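Local coordinates for protein citrate synthase (Mycobacterium tuberculosis, PDB 4TVM) that catalyses the condensation of acetyl-CoA with oxaloacetate and water to give citrate and free CoA, a step of the Krebs cycle, at residues A249-F252 / T253-G257. Residues are numbered along the deposited sequence; the frame is centred on the assembly and turned at random.
Sequences ANLF and TSISG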
loop_
_atom_site.group_PDB
_atom_site.type_symbol
_atom_site.label_atom_id
_atom_site.label_comp_id
_atom_site.label_asym_id
_atom_site.label_seq_id
_atom_site.Cartn_x
_atom_site.Cartn_y
_atom_site.Cartn_z
ATOM N N ALA A 249 3.740 10.451 -1.102
ATOM C CA ALA A 249 3.088 10.222 0.161
ATOM C C ALA A 249 4.093 10.440 1.270
ATOM O O ALA A 249 5.298 10.415 1.029
ATOM C CB ALA A 249 2.512 8.822 0.207
ATOM N N ASN A 250 3.612 10.710 2.482
ATOM C CA ASN A 250 4.535 10.933 3.580
ATOM C C ASN A 250 5.102 9.607 4.086
ATOM O O ASN A 250 4.730 8.525 3.628
ATOM C CB ASN A 250 3.915 11.794 4.682
ATOM C CG ASN A 250 3.030 11.012 5.631
ATOM O OD1 ASN A 250 3.397 9.946 6.110
ATOM N ND2 ASN A 250 1.851 11.556 5.921
ATOM N N LEU A 251 6.047 9.703 5.004
ATOM C CA LEU A 251 6.758 8.530 5.483
ATOM C C LEU A 251 5.848 7.535 6.137
ATOM O O LEU A 251 5.931 6.356 5.864
ATOM C CB LEU A 251 7.828 8.952 6.476
ATOM C CG LEU A 251 8.875 7.929 6.873
ATOM C CD1 LEU A 251 9.240 6.959 5.767
ATOM C CD2 LEU A 251 10.110 8.688 7.327
ATOM N N PHE A 252 4.957 8.014 6.988
ATOM C CA PHE A 252 4.024 7.147 7.686
ATOM C C PHE A 252 3.081 6.440 6.744
ATOM O O PHE A 252 2.757 5.263 6.929
ATOM C CB PHE A 252 3.197 7.965 8.680
ATOM C CG PHE A 252 4.015 8.639 9.748
ATOM C CD1 PHE A 252 5.257 8.123 10.148
ATOM C CD2 PHE A 252 3.551 9.795 10.371
ATOM C CE1 PHE A 252 6.003 8.755 11.135
ATOM C CE2 PHE A 252 4.310 10.436 11.362
ATOM C CZ PHE A 252 5.526 9.904 11.746
ATOM N N THR A 253 2.608 7.163 5.740
ATOM C CA THR A 253 1.606 6.603 4.857
ATOM C C THR A 253 2.270 5.536 4.015
ATOM O O THR A 253 1.697 4.467 3.785
ATOM C CB THR A 253 0.934 7.696 4.011
ATOM O OG1 THR A 253 0.533 8.783 4.868
ATOM C CG2 THR A 253 -0.263 7.126 3.274
ATOM N N SER A 254 3.513 5.771 3.619
ATOM C CA SER A 254 4.275 4.728 2.893
ATOM C C SER A 254 4.563 3.462 3.728
ATOM O O SER A 254 4.478 2.348 3.209
ATOM C CB SER A 254 5.563 5.306 2.328
ATOM O OG SER A 254 5.357 6.640 1.883
ATOM N N ILE A 255 4.844 3.611 5.023
ATOM C CA ILE A 255 5.077 2.421 5.894
ATOM C C ILE A 255 3.790 1.639 6.116
ATOM O O ILE A 255 3.730 0.394 6.116
ATOM C CB ILE A 255 5.618 2.857 7.250
ATOM C CG1 ILE A 255 7.028 3.424 7.092
ATOM C CG2 ILE A 255 5.565 1.727 8.268
ATOM C CD1 ILE A 255 8.004 2.483 6.434
ATOM N N SER A 256 2.736 2.389 6.332
ATOM C CA SER A 256 1.459 1.786 6.399
ATOM C C SER A 256 1.190 0.911 5.190
ATOM O O SER A 256 0.693 -0.178 5.334
ATOM C CB SER A 256 0.415 2.855 6.488
ATOM O OG SER A 256 -0.825 2.191 6.447
ATOM N N GLY A 257 1.516 1.368 3.988
ATOM C CA GLY A 257 1.321 0.530 2.805
ATOM C C GLY A 257 2.181 -0.703 2.817
ATOM O O GLY A 257 1.768 -1.775 2.412
#
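The side chains of Asn-250 and Thr-253 cross at about a right angle, and the Asn-250 carboxamide offers OD1 to the backbone N-H of Thr-253. That bond measures 2.9 Å from Thr-253 N to Asn-250 OD1 and is fairly straight at the hydrogen (155°), yet the donor stands above the amide plane, 42° out of it. With chi1 at 82°, CG of Asn-250 sits between its own backbone N and carbonyl carbon, which brings OD1 round to the N-terminal end of the first turn. At the other end of the amide, ND2 is hydrogen-bonded to Ser-145 OG of helix 133-147, consistent with OD1 accepting and ND2 donating. The ring of Phe-252, the other flat group, has Thr-253 N oblique to it, and its side chain touches both helix 133-147 and helix 159-182.

Asn-250 O accepts from both Ser-254 N (3.0 Å) and Ser-254 OG (2.6 Å), the hydroxyl coming from above the carbonyl plane. OG reaches back because it sits beside its own backbone N; it is also hydrogen-bonded to Trp-399 NE1. One turn along, Leu-251 CD1 lies 4.4 Å from Ile-255 CG1, and both side chains meet helix 383-403. Thr-253 packs on Trp-263 of the second subunit. The arrangement is an asparagine N-cap, starting helix 251-262, whose first residues are buried near the dimer interface of the largely helical citrate synthase fold.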